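Local coordinates for topoisomerase I-like protein (Leishmania donovani, PDB 2B9S), which relaxes supercoiled DNA as the large subunit of a heterodimeric type IB topoisomerase, cutting and resealing one strand through a covalent phosphotyrosine intermediate, at a contact of chain A with DNA and the interface of chains A and B. Residues are numbered along the deposited sequence; one frame, centred on the assembly and turned at random. Chains: chain A, topoisomerase I-like protein; chain B, DNA topoisomerase I-like protein.

Contact 1: a contact of chain A with DNA. Residues chain A 290, 328-329, 428. With nucleotides of chain D; nucleotides of chain C; nucleotides of chain E.
A:Lys328 reaches the DNA with CG anti to its backbone N (chi1 174°) and the rest of the chain extended, which carries the terminal amine NZ past the sugar of DA1 of chain C into the minor groove. A:Arg290 starts with CG anti to its carbonyl carbon (chi1 -57°) and runs straight from CG to NE, bringing its guanidinium to the nick. This is the active site of a type IB topoisomerase. Both residues also line the pocket of the vanadate that stands in for the scissile phosphate between DT10 of chain D and DA1 of chain C.

The 5'-oxygen O5' of DA1, the leaving atom in cleavage, accepts hydrogen bonds from both A:Arg290 and A:Lys328. A:Arg290 NH2 gives a bond to O5' at 3.0 Å, nearly straight (165° at H), with the oxygen at the edge of the guanidinium and close to its plane. A:Lys328 NZ gives a bond to O5', also at 3.0 Å. In this family the lysine is the likely general acid that protonates the leaving 5'-oxygen. NZ is further held by the minor-groove base oxygen O2 of DT10 at 3.1 Å. Water 1 lies between NZ and the DT10 ring oxygen O4'. The bond of NZ to the DA1 ring oxygen O4' is weak. Together these partners span both sides of the break. A:Lys328 CB lies 3.4 Å above the guanidinium plane of A:Arg290, over its centre, and probably helps to set the turn of that group.

A:Asp329 sits beside A:Lys328 in the 3-10 helix 328-330. Its carboxylate enters between two strands. OD1 faces the DA1 sugar, while OD2 lies 3.4 Å from C4' of DA14 of chain E. Water 2, 2.6 Å from OD2 of A:Asp329, links it to the minor-groove N3 of DA1. A:Asn428 is peripheral; its backbone O approaches the phosphate of DG2 of chain C.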
ATOM      1  N   ARG A 290      -6.492   9.536  -8.156  1.00 23.09           N
ATOM      2  CA  ARG A 290      -5.504   9.938  -7.164  1.00 22.31           C
ATOM      3  C   ARG A 290      -4.849  11.229  -7.664  1.00 22.52           C
ATOM      4  O   ARG A 290      -4.794  11.476  -8.868  1.00 23.34           O
ATOM      5  CB  ARG A 290      -4.470   8.842  -6.939  1.00 20.47           C
ATOM      6  CG  ARG A 290      -5.068   7.502  -6.517  1.00 19.98           C
ATOM      7  CD  ARG A 290      -4.025   6.443  -6.657  1.00 20.96           C
ATOM      8  NE  ARG A 290      -4.430   5.084  -6.297  1.00 19.78           N
ATOM      9  CZ  ARG A 290      -4.706   4.125  -7.168  1.00 21.24           C
ATOM     10  NH1 ARG A 290      -4.706   4.391  -8.465  1.00 20.08           N
ATOM     11  NH2 ARG A 290      -4.989   2.889  -6.748  1.00 19.87           N
ATOM     12  N   LYS A 328      -1.089   4.211  -9.885  1.00 20.72           N
ATOM     13  CA  LYS A 328      -0.488   3.501  -8.756  1.00 21.42           C
ATOM     14  C   LYS A 328      -0.437   1.983  -8.986  1.00 22.46           C
ATOM     15  O   LYS A 328      -1.439   1.373  -9.392  1.00 21.70           O
ATOM     16  CB  LYS A 328      -1.248   3.814  -7.459  1.00 20.50           C
ATOM     17  CG  LYS A 328      -0.773   2.990  -6.265  1.00 20.49           C
ATOM     18  CD  LYS A 328      -1.398   3.475  -4.985  1.00 21.19           C
ATOM     19  CE  LYS A 328      -0.949   2.649  -3.804  1.00 21.33           C
ATOM     20  NZ  LYS A 328      -1.864   2.946  -2.641  1.00 20.37           N
ATOM     21  N   ASP A 329       0.726   1.390  -8.703  1.00 23.11           N
ATOM     22  CA  ASP A 329       0.972  -0.058  -8.877  1.00 22.78           C
ATOM     23  C   ASP A 329       1.073  -0.506 -10.339  1.00 22.88           C
ATOM     24  O   ASP A 329       1.162  -1.709 -10.624  1.00 22.92           O
ATOM     25  CB  ASP A 329      -0.042  -0.904  -8.092  1.00 23.04           C
ATOM     26  CG  ASP A 329       0.291  -0.972  -6.611  1.00 22.16           C
ATOM     27  OD1 ASP A 329      -0.497  -0.462  -5.804  1.00 24.18           O
ATOM     28  OD2 ASP A 329       1.357  -1.497  -6.249  1.00 22.87           O
ATOM     29  N   ASN A 428     -10.877   1.488  -9.874  1.00 25.79           N
ATOM     30  CA  ASN A 428      -9.956   0.798 -10.784  1.00 26.02           C
ATOM     31  C   ASN A 428      -9.065  -0.236 -10.076  1.00 26.00           C
ATOM     32  O   ASN A 428      -7.873  -0.425 -10.395  1.00 26.08           O
ATOM     33  CB  ASN A 428      -9.160   1.803 -11.628  1.00 26.35           C
ATOM     34  CG  ASN A 428      -8.559   1.179 -12.856  1.00 27.23           C
ATOM     35  OD1 ASN A 428      -9.177   0.336 -13.520  1.00 27.68           O
ATOM     36  ND2 ASN A 428      -7.320   1.570 -13.163  1.00 28.44           N
TER
ATOM     37  P    DT D  10      -6.786   4.917   3.431  1.00 24.45           P
ATOM     38  OP1  DT D  10      -7.707   5.860   2.802  1.00 21.37           O
ATOM     39  OP2  DT D  10      -7.228   3.828   4.343  1.00 25.80           O
ATOM     40  O5'  DT D  10      -5.990   4.170   2.263  1.00 24.12           O
ATOM     41  C5'  DT D  10      -5.715   4.801   0.996  1.00 21.60           C
ATOM     42  C4'  DT D  10      -5.026   3.825   0.073  1.00 22.46           C
ATOM     43  O4'  DT D  10      -3.809   3.306   0.660  1.00 25.17           O
ATOM     44  C3'  DT D  10      -5.823   2.561  -0.260  1.00 23.88           C
ATOM     45  O3'  DT D  10      -5.748   2.383  -1.641  1.00 24.53           O
ATOM     46  C2'  DT D  10      -5.118   1.398   0.426  1.00 23.12           C
ATOM     47  C1'  DT D  10      -3.698   1.915   0.332  1.00 21.84           C
ATOM     48  N1   DT D  10      -2.714   1.324   1.264  1.00 22.04           N
ATOM     49  C2   DT D  10      -1.503   0.888   0.748  1.00 20.27           C
ATOM     50  O2   DT D  10      -1.222   0.930  -0.432  1.00 21.13           O
ATOM     51  N3   DT D  10      -0.631   0.382   1.676  1.00 19.38           N
ATOM     52  C4   DT D  10      -0.840   0.269   3.049  1.00 19.37           C
ATOM     53  O4   DT D  10       0.036  -0.197   3.783  1.00 20.95           O
ATOM     54  C5   DT D  10      -2.125   0.724   3.526  1.00 19.37           C
ATOM     55  C7   DT D  10      -2.532   0.535   4.971  1.00 20.13           C
ATOM     56  C6   DT D  10      -2.991   1.242   2.627  1.00 20.34           C
TER
ATOM     57  O5'  DA C   1      -4.511   2.130  -3.882  1.00 23.70           O
ATOM     58  C5'  DA C   1      -4.891   0.769  -4.035  1.00 22.14           C
ATOM     59  C4'  DA C   1      -3.696  -0.051  -4.413  1.00 22.65           C
ATOM     60  O4'  DA C   1      -2.757  -0.122  -3.315  1.00 22.07           O
ATOM     61  C3'  DA C   1      -4.100  -1.469  -4.673  1.00 23.32           C
ATOM     62  O3'  DA C   1      -4.487  -1.556  -6.037  1.00 23.67           O
ATOM     63  C2'  DA C   1      -2.839  -2.261  -4.325  1.00 21.98           C
ATOM     64  C1'  DA C   1      -2.138  -1.416  -3.291  1.00 19.69           C
ATOM     65  N9   DA C   1      -2.171  -1.847  -1.887  1.00 20.13           N
ATOM     66  C8   DA C   1      -3.149  -1.529  -0.979  1.00 18.86           C
ATOM     67  N7   DA C   1      -2.941  -1.972   0.234  1.00 19.67           N
ATOM     68  C5   DA C   1      -1.724  -2.636   0.132  1.00 20.32           C
ATOM     69  C6   DA C   1      -0.937  -3.334   1.079  1.00 19.39           C
ATOM     70  N6   DA C   1      -1.277  -3.466   2.380  1.00 19.81           N
ATOM     71  N1   DA C   1       0.223  -3.868   0.640  1.00 18.31           N
ATOM     72  C2   DA C   1       0.586  -3.731  -0.636  1.00 18.10           C
ATOM     73  N3   DA C   1      -0.084  -3.126  -1.611  1.00 18.59           N
ATOM     74  C4   DA C   1      -1.229  -2.571  -1.170  1.00 19.67           C
ATOM     75  P    DG C   2      -5.262  -2.849  -6.584  1.00 22.96           P
ATOM     76  OP1  DG C   2      -5.803  -2.473  -7.899  1.00 20.94           O
ATOM     77  OP2  DG C   2      -6.147  -3.342  -5.487  1.00 19.82           O
ATOM     78  O5'  DG C   2      -4.086  -3.931  -6.757  1.00 21.15           O
ATOM     79  C5'  DG C   2      -3.048  -3.735  -7.654  1.00 23.55           C
ATOM     80  C4'  DG C   2      -2.034  -4.852  -7.526  1.00 24.11           C
ATOM     81  O4'  DG C   2      -1.558  -4.948  -6.170  1.00 24.06           O
ATOM     82  C3'  DG C   2      -2.511  -6.258  -7.880  1.00 25.62           C
ATOM     83  O3'  DG C   2      -1.395  -6.885  -8.481  1.00 25.64           O
ATOM     84  C2'  DG C   2      -2.824  -6.900  -6.521  1.00 24.69           C
ATOM     85  C1'  DG C   2      -1.757  -6.257  -5.657  1.00 21.57           C
ATOM     86  N9   DG C   2      -2.173  -6.144  -4.262  1.00 21.84           N
ATOM     87  C8   DG C   2      -3.409  -5.724  -3.802  1.00 21.16           C
ATOM     88  N7   DG C   2      -3.487  -5.717  -2.501  1.00 21.24           N
ATOM     89  C5   DG C   2      -2.221  -6.147  -2.096  1.00 19.84           C
ATOM     90  C6   DG C   2      -1.723  -6.352  -0.805  1.00 19.88           C
ATOM     91  O6   DG C   2      -2.319  -6.159   0.255  1.00 22.12           O
ATOM     92  N1   DG C   2      -0.403  -6.796  -0.800  1.00 21.20           N
ATOM     93  C2   DG C   2       0.356  -7.019  -1.930  1.00 19.63           C
ATOM     94  N2   DG C   2       1.600  -7.446  -1.722  1.00 19.95           N
ATOM     95  N3   DG C   2      -0.093  -6.833  -3.155  1.00 18.82           N
ATOM     96  C4   DG C   2      -1.392  -6.400  -3.157  1.00 19.97           C
TER
ATOM     97  P    DA E  14       7.156  -0.575  -5.778  1.00 19.96           P
ATOM     98  OP1  DA E  14       7.152  -0.908  -7.213  1.00 18.01           O
ATOM     99  OP2  DA E  14       8.300   0.163  -5.250  1.00 20.61           O
ATOM    100  O5'  DA E  14       5.806   0.141  -5.354  1.00 19.21           O
ATOM    101  C5'  DA E  14       4.567  -0.082  -6.044  1.00 17.94           C
ATOM    102  C4'  DA E  14       3.607   1.009  -5.607  1.00 17.25           C
ATOM    103  O4'  DA E  14       3.413   0.981  -4.162  1.00 19.61           O
ATOM    104  C3'  DA E  14       4.124   2.406  -5.881  1.00 18.27           C
ATOM    105  O3'  DA E  14       3.028   3.191  -6.324  1.00 20.41           O
ATOM    106  C2'  DA E  14       4.652   2.880  -4.514  1.00 18.05           C
ATOM    107  C1'  DA E  14       3.615   2.267  -3.573  1.00 16.85           C
ATOM    108  N9   DA E  14       3.996   2.169  -2.145  1.00 16.83           N
ATOM    109  C8   DA E  14       5.209   1.807  -1.593  1.00 16.00           C
ATOM    110  N7   DA E  14       5.239   1.799  -0.259  1.00 14.56           N
ATOM    111  C5   DA E  14       3.947   2.206   0.086  1.00 14.59           C
ATOM    112  C6   DA E  14       3.286   2.405   1.326  1.00 14.94           C
ATOM    113  N6   DA E  14       3.839   2.244   2.535  1.00 15.45           N
ATOM    114  N1   DA E  14       1.999   2.808   1.306  1.00 15.78           N
ATOM    115  C2   DA E  14       1.380   2.971   0.127  1.00 16.19           C
ATOM    116  N3   DA E  14       1.900   2.803  -1.100  1.00 17.65           N
ATOM    117  C4   DA E  14       3.185   2.421  -1.056  1.00 14.91           C
TER
HETATM  118  O   HOH W   1      -1.554   4.950  -0.733  1.00 14.73           O
HETATM  119  O   HOH W   2       1.802  -1.985  -3.737  1.00 20.59           O

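Contact 2: the interface of chains A and B. Residues chain A 6, 239, 242-243, 246-247; chain B 26, 53.
B:Trp53 lays its indole against helix 236-266 of chain A, joining the small C-terminal topoisomerase I subunit to the large one. A:Met243 carries much of the packing. Its CB lies over one face of the six-membered ring, 3.8 Å from the centroid, as a CH-pi contact. Its CG approaches CZ3 of B:Trp53 at 3.5 Å, and CE reaches CE3. The A:Met243 chain leaves with CG anti to the backbone N (chi1 -171°), then bends at chi2 and chi3 to follow the ring.

The same face of the indole also meets the carbonyl O of A:Gly239, which is likewise set toward the rim. A:Phe246 CD1 meets the ring edge at CH2. At the pyrrole end, A:Trp6 brings its CZ2 to CD1 of B:Trp53 at 3.8 Å, the two side chains crossing obliquely. B:Arg26 NH2 makes a salt bridge to OE2 of A:Glu247 at 2.6 Å. That oxygen uses its anti lone pair, and the carboxylate and guanidinium planes stand 71° apart. The second bond, from NH1, is weak.

Further out, the indole NE1 donates a nearly straight bond to water 3 at 2.8 Å (167° at H). Water 3 in turn contacts OD2 of A:Asp242, which ties the N-H to the same helix. Within chain B, CZ3 of B:Trp53 lies 3.7 Å above one face of the B:Arg26 guanidinium, toward its rim, and probably helps to place that group for A:Glu247.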
ATOM      1  N   TRP A   6     -14.182   2.092  23.078  1.00 45.24           N
ATOM      2  CA  TRP A   6     -13.832   3.493  22.876  1.00 42.73           C
ATOM      3  C   TRP A   6     -14.846   4.190  21.976  1.00 43.32           C
ATOM      4  O   TRP A   6     -14.879   5.418  21.896  1.00 43.12           O
ATOM      5  CB  TRP A   6     -12.429   3.614  22.279  1.00 38.52           C
ATOM      6  CG  TRP A   6     -12.314   3.050  20.896  1.00 36.89           C
ATOM      7  CD1 TRP A   6     -11.788   1.841  20.543  1.00 36.71           C
ATOM      8  CD2 TRP A   6     -12.736   3.673  19.677  1.00 35.69           C
ATOM      9  NE1 TRP A   6     -11.856   1.673  19.181  1.00 35.68           N
ATOM     10  CE2 TRP A   6     -12.435   2.784  18.625  1.00 36.15           C
ATOM     11  CE3 TRP A   6     -13.340   4.896  19.365  1.00 35.39           C
ATOM     12  CZ2 TRP A   6     -12.715   3.079  17.292  1.00 35.76           C
ATOM     13  CZ3 TRP A   6     -13.618   5.185  18.042  1.00 36.68           C
ATOM     14  CH2 TRP A   6     -13.306   4.282  17.023  1.00 36.25           C
ATOM     15  N   GLY A 239      -8.337   2.006  14.536  1.00 30.02           N
ATOM     16  CA  GLY A 239      -9.790   2.059  14.435  1.00 27.60           C
ATOM     17  C   GLY A 239     -10.282   3.472  14.485  1.00 28.16           C
ATOM     18  O   GLY A 239     -11.132   3.863  13.693  1.00 29.04           O
ATOM     19  N   ASP A 242      -9.273   5.436  11.572  1.00 36.81           N
ATOM     20  CA  ASP A 242     -10.131   4.902  10.520  1.00 38.60           C
ATOM     21  C   ASP A 242     -11.563   5.472  10.500  1.00 39.54           C
ATOM     22  O   ASP A 242     -12.147   5.667   9.434  1.00 39.02           O
ATOM     23  CB  ASP A 242     -10.198   3.394  10.664  1.00 40.48           C
ATOM     24  CG  ASP A 242     -10.030   2.688   9.365  1.00 42.63           C
ATOM     25  OD1 ASP A 242      -9.638   3.334   8.371  1.00 44.26           O
ATOM     26  OD2 ASP A 242     -10.276   1.466   9.339  1.00 45.56           O
ATOM     27  N   MET A 243     -12.135   5.713  11.679  1.00 40.18           N
ATOM     28  CA  MET A 243     -13.464   6.293  11.772  1.00 42.00           C
ATOM     29  C   MET A 243     -13.444   7.792  11.455  1.00 38.89           C
ATOM     30  O   MET A 243     -14.338   8.315  10.793  1.00 37.17           O
ATOM     31  CB  MET A 243     -14.059   6.062  13.163  1.00 43.94           C
ATOM     32  CG  MET A 243     -15.534   6.462  13.214  1.00 47.30           C
ATOM     33  SD  MET A 243     -16.053   7.103  14.795  1.00 50.31           S
ATOM     34  CE  MET A 243     -16.550   5.587  15.624  1.00 49.96           C
ATOM     35  N   PHE A 246     -13.520   8.254   7.779  1.00 29.91           N
ATOM     36  CA  PHE A 246     -14.859   8.158   7.198  1.00 31.84           C
ATOM     37  C   PHE A 246     -15.759   9.321   7.593  1.00 32.57           C
ATOM     38  O   PHE A 246     -16.625   9.725   6.819  1.00 34.02           O
ATOM     39  CB  PHE A 246     -15.505   6.818   7.507  1.00 29.74           C
ATOM     40  CG  PHE A 246     -14.935   5.699   6.716  1.00 28.92           C
ATOM     41  CD1 PHE A 246     -14.231   4.676   7.341  1.00 28.76           C
ATOM     42  CD2 PHE A 246     -15.073   5.668   5.331  1.00 28.61           C
ATOM     43  CE1 PHE A 246     -13.703   3.629   6.606  1.00 27.21           C
ATOM     44  CE2 PHE A 246     -14.529   4.622   4.580  1.00 26.25           C
ATOM     45  CZ  PHE A 246     -13.850   3.606   5.226  1.00 29.15           C
ATOM     46  N   GLU A 247     -15.534   9.878   8.781  1.00 34.98           N
ATOM     47  CA  GLU A 247     -16.258  11.080   9.198  1.00 35.38           C
ATOM     48  C   GLU A 247     -15.886  12.308   8.371  1.00 35.83           C
ATOM     49  O   GLU A 247     -16.744  13.166   8.173  1.00 34.66           O
ATOM     50  CB  GLU A 247     -16.117  11.358  10.701  1.00 36.09           C
ATOM     51  CG  GLU A 247     -16.785  10.293  11.604  1.00 37.84           C
ATOM     52  CD  GLU A 247     -18.303  10.248  11.472  1.00 37.31           C
ATOM     53  OE1 GLU A 247     -18.957  11.251  11.803  1.00 39.26           O
ATOM     54  OE2 GLU A 247     -18.849   9.213  11.047  1.00 37.52           O
TER
ATOM     55  N   ARG B  26     -19.934   0.889   8.197  1.00 35.52           N
ATOM     56  CA  ARG B  26     -21.269   1.118   8.741  1.00 35.11           C
ATOM     57  C   ARG B  26     -22.345   1.086   7.651  1.00 36.45           C
ATOM     58  O   ARG B  26     -23.514   0.816   7.940  1.00 37.66           O
ATOM     59  CB  ARG B  26     -21.319   2.459   9.485  1.00 33.90           C
ATOM     60  CG  ARG B  26     -20.408   2.544  10.682  1.00 34.09           C
ATOM     61  CD  ARG B  26     -20.336   3.938  11.279  1.00 33.57           C
ATOM     62  NE  ARG B  26     -19.632   4.883  10.413  1.00 35.01           N
ATOM     63  CZ  ARG B  26     -19.218   6.097  10.784  1.00 34.84           C
ATOM     64  NH1 ARG B  26     -19.410   6.516  12.020  1.00 35.88           N
ATOM     65  NH2 ARG B  26     -18.592   6.888   9.923  1.00 32.12           N
ATOM     66  N   TRP B  53     -16.211  -1.061  15.776  1.00 35.74           N
ATOM     67  CA  TRP B  53     -16.907   0.189  16.017  1.00 34.07           C
ATOM     68  C   TRP B  53     -18.049   0.426  15.012  1.00 33.84           C
ATOM     69  O   TRP B  53     -18.859   1.341  15.181  1.00 33.08           O
ATOM     70  CB  TRP B  53     -15.881   1.336  15.965  1.00 34.05           C
ATOM     71  CG  TRP B  53     -15.049   1.408  14.664  1.00 33.64           C
ATOM     72  CD1 TRP B  53     -13.818   0.820  14.430  1.00 32.96           C
ATOM     73  CD2 TRP B  53     -15.395   2.105  13.449  1.00 32.72           C
ATOM     74  NE1 TRP B  53     -13.387   1.119  13.152  1.00 32.21           N
ATOM     75  CE2 TRP B  53     -14.330   1.898  12.527  1.00 33.40           C
ATOM     76  CE3 TRP B  53     -16.496   2.879  13.048  1.00 32.20           C
ATOM     77  CZ2 TRP B  53     -14.335   2.453  11.217  1.00 33.35           C
ATOM     78  CZ3 TRP B  53     -16.505   3.425  11.738  1.00 33.64           C
ATOM     79  CH2 TRP B  53     -15.416   3.208  10.845  1.00 33.38           C
TER
HETATM   80  O   HOH W   3     -11.142   0.418  11.674  1.00 26.15           O

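The C-alpha centres of contact 1 and contact 2 are about 24 Å apart, and they share no residue or secondary-structure element. Chain A supplies the protein side of contact 1, whereas contact 2 fixes chain B to it through helix 236-266. In this family the C-terminal domain carries the nucleophilic tyrosine, so the small subunit must be docked on chain A for the active site to be complete. Contact 2 probably helps to hold chain B in register, while contact 1 places the leaving 5'-oxygen. The structure alone does not show whether one contact influences the other.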